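Local coordinates for biofilm-associated surface protein (Staphylococcus aureus, PDB 7C7U) that takes part in biofilm formation as a cell wall-anchored surface protein, probably acting as a calcium-sensitive switch for functional amyloid assembly, at residues S334-L339 with D393-R398; E354-K359 with L387-K392; S542-T547 with S584-D589. All coordinates share one frame; numbering follows the deposited sequence.

Interaction 1: residues S334-L339 with D393-R398; sequences SVNNIL and DGLLDR. With CA (calcium ion), chain D; CA (calcium ion), chain E.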
loop_
_atom_site.group_PDB
_atom_site.type_symbol
_atom_site.label_atom_id
_atom_site.label_comp_id
_atom_site.label_asym_id
_atom_site.label_seq_id
_atom_site.Cartn_x
_atom_site.Cartn_y
_atom_site.Cartn_z
ATOM N N SER A 334 12.667 -8.347 6.608
ATOM C CA SER A 334 11.608 -7.414 6.239
ATOM C C SER A 334 11.041 -7.712 4.856
ATOM O O SER A 334 11.775 -8.020 3.913
ATOM C CB SER A 334 12.127 -5.976 6.266
ATOM O OG SER A 334 11.130 -5.084 5.783
ATOM N N VAL A 335 9.718 -7.574 4.732
ATOM C CA VAL A 335 9.042 -7.782 3.452
ATOM C C VAL A 335 9.546 -6.802 2.400
ATOM O O VAL A 335 9.446 -7.071 1.197
ATOM C CB VAL A 335 7.509 -7.683 3.629
ATOM C CG1 VAL A 335 7.054 -6.250 3.784
ATOM C CG2 VAL A 335 6.769 -8.397 2.454
ATOM N N ASN A 336 10.110 -5.672 2.828
ATOM C CA ASN A 336 10.650 -4.683 1.904
ATOM C C ASN A 336 11.928 -5.154 1.222
ATOM O O ASN A 336 12.400 -4.479 0.300
ATOM C CB ASN A 336 10.899 -3.359 2.653
ATOM C CG ASN A 336 9.612 -2.647 3.013
ATOM O OD1 ASN A 336 8.660 -2.660 2.236
ATOM N ND2 ASN A 336 9.568 -2.027 4.196
ATOM N N ASN A 337 12.503 -6.278 1.652
ATOM C CA ASN A 337 13.719 -6.820 1.057
ATOM C C ASN A 337 13.469 -7.681 -0.176
ATOM O O ASN A 337 14.435 -8.135 -0.795
ATOM C CB ASN A 337 14.481 -7.670 2.081
ATOM C CG ASN A 337 15.044 -6.851 3.218
ATOM O OD1 ASN A 337 14.825 -7.157 4.389
ATOM N ND2 ASN A 337 15.758 -5.790 2.876
ATOM N N ILE A 338 12.217 -7.930 -0.551
ATOM C CA ILE A 338 11.970 -8.875 -1.642
ATOM C C ILE A 338 12.115 -8.194 -2.995
ATOM O O ILE A 338 12.849 -8.669 -3.869
ATOM C CB ILE A 338 10.580 -9.526 -1.497
ATOM C CG1 ILE A 338 10.449 -10.255 -0.160
ATOM C CG2 ILE A 338 10.338 -10.467 -2.678
ATOM C CD1 ILE A 338 8.993 -10.655 0.194
ATOM N N LEU A 339 11.422 -7.073 -3.198
ATOM C CA LEU A 339 11.563 -6.367 -4.458
ATOM C C LEU A 339 12.913 -5.678 -4.582
ATOM O O LEU A 339 13.339 -5.372 -5.701
ATOM C CB LEU A 339 10.435 -5.353 -4.646
ATOM C CG LEU A 339 9.115 -5.851 -5.261
ATOM C CD1 LEU A 339 8.523 -7.071 -4.553
ATOM C CD2 LEU A 339 8.121 -4.692 -5.309
ATOM N N ASP A 393 11.092 3.427 -3.964
ATOM C CA ASP A 393 11.887 3.903 -2.831
ATOM C C ASP A 393 12.261 2.792 -1.852
ATOM O O ASP A 393 12.813 3.081 -0.781
ATOM C CB ASP A 393 11.161 5.027 -2.076
ATOM C CG ASP A 393 9.864 4.584 -1.441
ATOM O OD1 ASP A 393 9.599 3.366 -1.360
ATOM O OD2 ASP A 393 9.092 5.471 -1.009
ATOM N N GLY A 394 11.938 1.536 -2.172
ATOM C CA GLY A 394 12.284 0.420 -1.322
ATOM C C GLY A 394 11.218 -0.004 -0.330
ATOM O O GLY A 394 11.352 -1.074 0.266
ATOM N N LEU A 395 10.179 0.798 -0.119
ATOM C CA LEU A 395 9.090 0.462 0.798
ATOM C C LEU A 395 7.855 0.061 0.002
ATOM O O LEU A 395 7.311 0.886 -0.741
ATOM C CB LEU A 395 8.735 1.648 1.688
ATOM C CG LEU A 395 9.836 2.247 2.556
ATOM C CD1 LEU A 395 9.234 3.354 3.439
ATOM C CD2 LEU A 395 10.517 1.193 3.404
ATOM N N LEU A 396 7.370 -1.170 0.214
ATOM C CA LEU A 396 6.188 -1.630 -0.511
ATOM C C LEU A 396 5.032 -0.660 -0.317
ATOM O O LEU A 396 4.897 -0.039 0.739
ATOM C CB LEU A 396 5.765 -3.027 -0.034
ATOM C CG LEU A 396 6.726 -4.176 -0.340
ATOM C CD1 LEU A 396 6.194 -5.517 0.191
ATOM C CD2 LEU A 396 6.973 -4.246 -1.854
ATOM N N ASP A 397 4.186 -0.543 -1.347
ATOM C CA ASP A 397 2.945 0.221 -1.250
ATOM C C ASP A 397 2.227 -0.031 0.065
ATOM O O ASP A 397 1.927 0.904 0.820
ATOM C CB ASP A 397 1.995 -0.148 -2.390
ATOM C CG ASP A 397 2.366 0.478 -3.713
ATOM O OD1 ASP A 397 3.553 0.746 -3.950
ATOM O OD2 ASP A 397 1.449 0.667 -4.538
ATOM N N ARG A 398 1.933 -1.304 0.349
ATOM C CA ARG A 398 1.135 -1.604 1.534
ATOM C C ARG A 398 1.906 -1.327 2.814
ATOM O O ARG A 398 1.299 -0.979 3.828
ATOM C CB ARG A 398 0.639 -3.051 1.505
ATOM C CG ARG A 398 1.671 -4.095 1.816
ATOM C CD ARG A 398 1.095 -5.475 1.523
ATOM N NE ARG A 398 0.939 -5.677 0.092
ATOM C CZ ARG A 398 0.128 -6.573 -0.466
ATOM N NH1 ARG A 398 -0.632 -7.377 0.278
ATOM N NH2 ARG A 398 0.076 -6.655 -1.778
HETATM CA CA CA D . 7.384 2.751 -2.117
HETATM CA CA CA E . 7.290 6.584 -0.772
HETATM O O HOH W 1 4.969 2.689 -2.987
#
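The side-chain amide of N336 lies with one flat face against the G394-L395 backbone: G394 O stands 3.6 Å from N336 CG, and L395 CA sits over the same face. The L395 methyl CD2 covers it too, 3.4 Å from N336 ND2. L396 N also approaches from this side, tilted out of the amide plane, and gives N336 OD1 a nearly straight hydrogen bond (2.8 Å, 171° at the hydrogen). CG set anti to the carbonyl carbon (chi1 -72°) carries the amide across to this loop, and Y399 of helix 397-404 also packs on N336. The second flat group, the D393 carboxylate, bridges two calcium ions, OD1 to one and OD2 to the other; OD1 also takes L395 N in an Asx turn. Beside the polar patch, L396 forks between two apolar partners, CD1 on V335 CG2 and CD2 on L339 CD2, both at 3.7 Å, with L387 of strand 381-388 closing in behind. L395 O binds calcium at 2.3 Å and belongs to the same peptide as L396 N. The metal would therefore probably polarise that N-H and strengthen its bond to N336, coupling the 334-339 loop to a filled calcium site.

Interaction 2: residues E354-K359 with L387-K392; sequences ETTKQK and LQDYDK. With CA (calcium ion), chain D; CA (calcium ion), chain E.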
loop_
_atom_site.group_PDB
_atom_site.type_symbol
_atom_site.label_atom_id
_atom_site.label_comp_id
_atom_site.label_asym_id
_atom_site.label_seq_id
_atom_site.Cartn_x
_atom_site.Cartn_y
_atom_site.Cartn_z
ATOM N N GLU A 354 16.914 2.876 -9.465
ATOM C CA GLU A 354 16.953 2.172 -10.738
ATOM C C GLU A 354 17.288 0.696 -10.581
ATOM O O GLU A 354 17.089 -0.077 -11.530
ATOM C CB GLU A 354 18.005 2.840 -11.650
ATOM C CG GLU A 354 17.592 4.204 -12.186
ATOM C CD GLU A 354 17.814 5.356 -11.205
ATOM O OE1 GLU A 354 18.252 5.110 -10.045
ATOM O OE2 GLU A 354 17.560 6.521 -11.613
ATOM N N THR A 355 17.833 0.286 -9.434
ATOM C CA THR A 355 18.189 -1.112 -9.228
ATOM C C THR A 355 17.125 -1.910 -8.472
ATOM O O THR A 355 17.370 -3.073 -8.152
ATOM C CB THR A 355 19.520 -1.241 -8.489
ATOM O OG1 THR A 355 19.394 -0.726 -7.160
ATOM C CG2 THR A 355 20.637 -0.480 -9.242
ATOM N N THR A 356 15.980 -1.324 -8.147
ATOM C CA THR A 356 14.942 -2.090 -7.462
ATOM C C THR A 356 13.788 -2.399 -8.413
ATOM O O THR A 356 13.642 -1.784 -9.474
ATOM C CB THR A 356 14.437 -1.366 -6.199
ATOM O OG1 THR A 356 13.735 -2.303 -5.376
ATOM C CG2 THR A 356 13.484 -0.216 -6.526
ATOM N N LYS A 357 12.995 -3.412 -8.053
ATOM C CA LYS A 357 11.810 -3.756 -8.828
ATOM C C LYS A 357 10.633 -2.872 -8.429
ATOM O O LYS A 357 10.441 -2.561 -7.251
ATOM C CB LYS A 357 11.452 -5.236 -8.637
ATOM C CG LYS A 357 12.452 -6.234 -9.222
ATOM C CD LYS A 357 11.888 -7.664 -9.150
ATOM C CE LYS A 357 12.941 -8.715 -9.507
ATOM N NZ LYS A 357 13.668 -9.207 -8.295
ATOM N N GLN A 358 9.852 -2.438 -9.421
ATOM C CA GLN A 358 8.626 -1.698 -9.129
ATOM C C GLN A 358 7.451 -2.630 -8.806
ATOM O O GLN A 358 6.516 -2.227 -8.109
ATOM C CB GLN A 358 8.255 -0.808 -10.312
ATOM C CG GLN A 358 7.158 0.217 -9.995
ATOM C CD GLN A 358 6.751 1.015 -11.215
ATOM O OE1 GLN A 358 6.989 0.584 -12.340
ATOM N NE2 GLN A 358 6.114 2.165 -11.005
ATOM N N LYS A 359 7.438 -3.852 -9.330
ATOM C CA LYS A 359 6.392 -4.768 -8.884
ATOM C C LYS A 359 6.879 -6.195 -9.010
ATOM O O LYS A 359 7.870 -6.484 -9.693
ATOM C CB LYS A 359 5.067 -4.573 -9.637
ATOM C CG LYS A 359 5.112 -4.769 -11.134
ATOM C CD LYS A 359 3.721 -4.604 -11.731
ATOM C CE LYS A 359 3.329 -5.818 -12.582
ATOM N NZ LYS A 359 2.659 -6.937 -11.812
ATOM N N LEU A 387 2.802 -7.695 -4.977
ATOM C CA LEU A 387 3.636 -6.714 -4.292
ATOM C C LEU A 387 4.014 -5.585 -5.240
ATOM O O LEU A 387 4.314 -5.812 -6.419
ATOM C CB LEU A 387 4.895 -7.378 -3.743
ATOM C CG LEU A 387 4.664 -8.427 -2.673
ATOM C CD1 LEU A 387 5.980 -8.894 -2.067
ATOM C CD2 LEU A 387 3.706 -7.884 -1.601
ATOM N N GLN A 388 4.033 -4.362 -4.710
ATOM C CA GLN A 388 4.269 -3.183 -5.526
ATOM C C GLN A 388 5.078 -2.153 -4.745
ATOM O O GLN A 388 4.879 -1.985 -3.540
ATOM C CB GLN A 388 2.930 -2.602 -5.969
ATOM C CG GLN A 388 2.975 -1.687 -7.138
ATOM C CD GLN A 388 1.592 -1.456 -7.711
ATOM O OE1 GLN A 388 0.992 -2.358 -8.298
ATOM N NE2 GLN A 388 1.058 -0.258 -7.500
ATOM N N ASP A 389 6.018 -1.492 -5.431
ATOM C CA ASP A 389 6.782 -0.351 -4.882
ATOM C C ASP A 389 6.633 0.736 -5.933
ATOM O O ASP A 389 7.541 0.961 -6.739
ATOM C CB ASP A 389 8.239 -0.739 -4.621
ATOM C CG ASP A 389 9.073 0.402 -3.971
ATOM O OD1 ASP A 389 8.531 1.474 -3.695
ATOM O OD2 ASP A 389 10.269 0.174 -3.743
ATOM N N TYR A 390 5.461 1.373 -5.941
ATOM C CA TYR A 390 5.085 2.223 -7.061
ATOM C C TYR A 390 6.160 3.266 -7.363
ATOM O O TYR A 390 6.473 3.527 -8.532
ATOM C CB TYR A 390 3.744 2.895 -6.772
ATOM C CG TYR A 390 3.228 3.726 -7.929
ATOM C CD1 TYR A 390 3.754 4.991 -8.203
ATOM C CD2 TYR A 390 2.223 3.236 -8.761
ATOM C CE1 TYR A 390 3.284 5.743 -9.269
ATOM C CE2 TYR A 390 1.749 3.979 -9.829
ATOM C CZ TYR A 390 2.282 5.231 -10.077
ATOM O OH TYR A 390 1.809 5.968 -11.139
ATOM N N ASP A 391 6.767 3.836 -6.322
ATOM C CA ASP A 391 7.737 4.909 -6.492
ATOM C C ASP A 391 9.185 4.451 -6.348
ATOM O O ASP A 391 10.086 5.298 -6.272
ATOM C CB ASP A 391 7.436 6.025 -5.491
ATOM C CG ASP A 391 7.357 5.531 -4.059
ATOM O OD1 ASP A 391 7.935 4.472 -3.748
ATOM O OD2 ASP A 391 6.742 6.226 -3.222
ATOM N N LYS A 392 9.432 3.146 -6.293
ATOM C CA LYS A 392 10.787 2.590 -6.241
ATOM C C LYS A 392 11.649 3.267 -5.165
ATOM O O LYS A 392 12.801 3.634 -5.400
ATOM C CB LYS A 392 11.458 2.694 -7.623
ATOM C CG LYS A 392 10.594 2.151 -8.799
ATOM C CD LYS A 392 11.294 2.248 -10.164
ATOM C CE LYS A 392 12.302 1.143 -10.474
ATOM N NZ LYS A 392 12.305 0.023 -9.523
HETATM CA CA CA D . 7.384 2.751 -2.117
HETATM CA CA CA E . 7.290 6.584 -0.772
HETATM O O HOH W 2 11.298 -2.176 -4.387
HETATM O O HOH W 3 2.401 -6.875 -8.333
HETATM O O HOH W 4 0.804 -5.226 -9.526
HETATM O O HOH W 1 4.969 2.689 -2.987
#
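Q358 meets D389 and Y390 with both its backbone and its side chain, and here the contact is tight. D389 N gives a nearly linear hydrogen bond to Q358 O (2.8 Å, 176° at the hydrogen), approaching from above the carbonyl plane. The Q358 side chain runs out extended, its CG anti to the backbone N (chi1 -168°), so that CG passes 3.4 Å from D389 O and NE2 reaches Y390 O at 2.8 Å. That donor lies in the carbonyl plane, on a lone pair, and NE2 also stands over one face of the Y390 ring. Next to it, K392 CG lies against Q358 CB, and K392 CB against T356 CG2 at 3.7 Å.

Toward K359 the packing gives way to water. K359 and Q388 form an antiparallel non-hydrogen-bonded pair where strands 359-369 and 381-388 meet; the lysine bends away to a salt bridge with D361, and its links to two waters are weak. One of these waters sits close to L387 O; the other donates to Q388 OE1, though the Q388 amide has its main partner in M21. A further water, close to T356 OG1, lies between K357 O and D389 OD2, but T356 is held chiefly by L339 and D389 OD2 by G394 N.

From the turn at D389-K392, D389 OD1 (2.3 Å) and D391 OD1 (2.4 Å) bind the same calcium ion. With D393, L395 O and E400 they occupy positions 1, 3, 5, 7 and 12 of an EF-hand-type loop, entered here from a strand and followed by helix 397-404.

Interaction 3: residues S542-T547 with S584-D589; sequences SGSTVT and STASKD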
loop_
_atom_site.group_PDB
_atom_site.type_symbol
_atom_site.label_atom_id
_atom_site.label_comp_id
_atom_site.label_asym_id
_atom_site.label_seq_id
_atom_site.Cartn_x
_atom_site.Cartn_y
_atom_site.Cartn_z
ATOM N N SER A 542 15.026 40.228 17.668
ATOM C CA SER A 542 14.013 41.025 18.337
ATOM C C SER A 542 14.317 42.515 18.173
ATOM O O SER A 542 15.474 42.947 18.232
ATOM C CB SER A 542 13.962 40.631 19.812
ATOM O OG SER A 542 12.964 41.350 20.502
ATOM N N GLY A 543 13.265 43.302 17.936
ATOM C CA GLY A 543 13.398 44.726 17.710
ATOM C C GLY A 543 13.827 45.134 16.314
ATOM O O GLY A 543 13.827 46.332 16.014
ATOM N N SER A 544 14.205 44.194 15.453
ATOM C CA SER A 544 14.448 44.518 14.055
ATOM C C SER A 544 13.128 44.590 13.296
ATOM O O SER A 544 12.150 43.926 13.640
ATOM C CB SER A 544 15.365 43.479 13.402
ATOM O OG SER A 544 14.680 42.255 13.163
ATOM N N THR A 545 13.104 45.414 12.258
ATOM C CA THR A 545 11.948 45.502 11.382
ATOM C C THR A 545 12.260 44.752 10.093
ATOM O O THR A 545 13.265 45.033 9.431
ATOM C CB THR A 545 11.581 46.961 11.106
ATOM O OG1 THR A 545 11.194 47.591 12.334
ATOM C CG2 THR A 545 10.430 47.049 10.114
ATOM N N VAL A 546 11.397 43.801 9.746
ATOM C CA VAL A 546 11.577 42.932 8.586
ATOM C C VAL A 546 10.599 43.350 7.497
ATOM O O VAL A 546 9.397 43.502 7.754
ATOM C CB VAL A 546 11.373 41.454 8.957
ATOM C CG1 VAL A 546 11.602 40.556 7.733
ATOM C CG2 VAL A 546 12.296 41.062 10.078
ATOM N N THR A 547 11.110 43.509 6.279
ATOM C CA THR A 547 10.320 43.902 5.118
ATOM C C THR A 547 10.420 42.814 4.059
ATOM O O THR A 547 11.522 42.361 3.733
ATOM C CB THR A 547 10.809 45.243 4.563
ATOM O OG1 THR A 547 10.796 46.222 5.612
ATOM C CG2 THR A 547 9.924 45.713 3.417
ATOM N N SER A 584 13.494 38.805 1.970
ATOM C CA SER A 584 13.314 39.777 3.034
ATOM C C SER A 584 14.668 40.304 3.484
ATOM O O SER A 584 15.703 39.653 3.315
ATOM C CB SER A 584 12.557 39.171 4.224
ATOM O OG SER A 584 13.202 37.997 4.693
ATOM N N THR A 585 14.644 41.504 4.055
ATOM C CA THR A 585 15.791 42.053 4.765
ATOM C C THR A 585 15.286 42.664 6.062
ATOM O O THR A 585 14.120 43.053 6.176
ATOM C CB THR A 585 16.555 43.117 3.945
ATOM O OG1 THR A 585 15.652 44.151 3.541
ATOM C CG2 THR A 585 17.199 42.501 2.695
ATOM N N ALA A 586 16.182 42.762 7.041
ATOM C CA ALA A 586 15.866 43.356 8.329
ATOM C C ALA A 586 16.725 44.594 8.534
ATOM O O ALA A 586 17.826 44.701 7.985
ATOM C CB ALA A 586 16.104 42.372 9.484
ATOM N N SER A 587 16.214 45.531 9.328
ATOM C CA SER A 587 16.980 46.715 9.683
ATOM C C SER A 587 16.787 47.013 11.162
ATOM O O SER A 587 15.726 46.746 11.735
ATOM C CB SER A 587 16.586 47.936 8.837
ATOM O OG SER A 587 15.226 48.263 9.042
ATOM N N LYS A 588 17.835 47.582 11.767
ATOM C CA LYS A 588 17.866 47.882 13.193
ATOM C C LYS A 588 19.085 48.738 13.527
ATOM O O LYS A 588 20.213 48.383 13.173
ATOM C CB LYS A 588 17.901 46.595 14.028
ATOM C CG LYS A 588 17.802 46.830 15.540
ATOM C CD LYS A 588 17.723 45.523 16.315
ATOM C CE LYS A 588 17.562 45.777 17.814
ATOM N NZ LYS A 588 17.673 44.518 18.615
ATOM N N ASP A 589 18.866 49.862 14.203
ATOM C CA ASP A 589 19.963 50.678 14.726
ATOM C C ASP A 589 20.911 51.137 13.617
ATOM O O ASP A 589 22.131 51.199 13.804
ATOM C CB ASP A 589 20.719 49.921 15.823
ATOM C CG ASP A 589 19.821 49.569 17.014
ATOM O OD1 ASP A 589 18.865 50.331 17.284
ATOM O OD2 ASP A 589 20.080 48.552 17.692
HETATM O O HOH W 5 12.973 43.877 2.137
#
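T545 and S587 exchange two backbone hydrogen bonds, T545 N to S587 O and S587 N to T545 O, each 3.0 Å long. One pair further on, T547 N reaches T585 O at 3.0 Å, and the return bond from T585 N to T547 O is longer, at 3.3 Å. Between them V546 and A586 form the non-hydrogen-bonded pair, their V546 CG2 and A586 CB methyls 4.1 Å apart on the buried face. V546 CG1, anti to the backbone N (chi1 -179°), points diagonally across to S584 CB on the partner strand. T545, T547, T585 and S587 project from the opposite face, where a water donates to T547 O and is also hydrogen-bonded to T585 OG1.

At the end of strand 581-588, K588 stretches out fully extended alongside G543 and S544, CD 3.9 Å from G543 C, until NZ meets S542 O at 2.7 Å, nearly along the C=O axis.

The next shell holds these groups in place. Both strands are inner members of a four-stranded antiparallel sheet: strand 555-560 pairs with 545-550, and strand 591-600 with 581-588. T545 OG1 bonds to T560 and S584 OG to S596, each hydroxyl linking its strand to the outer neighbour; S544 OG turns back to T541 O, and S542 OG to P562 and A563. P524 covers V546 and S584.

The bonding across the pair is thus mainly between neutral peptide groups, and the one charged donor, K588 NZ, ends on a carbonyl dipole, tying the S542-S544 loop ahead of strand 545-550 to the end of strand 581-588.

Interactions 1 and 2 are two sides of one calcium-binding loop, their centres 8 Å apart. Residues 387-392 supply its first half and residues 393-398 its second, and both halves bind the same two calcium ions, which lie 4.1 Å apart. G394 N probably hydrogen-bonds D389 OD2 (2.7 Å), and D397 N likewise Q388 O (2.7 Å), so the halves brace each other directly. The two partner segments, 334-339 and 354-359, come from the same long connection between strands 323-331 and 359-369, and L339 and K357 share backbone hydrogen bonding. Interaction 3 belongs to a separate sheet, with its centre about 49 Å from either and nearest atoms about 33 Å away.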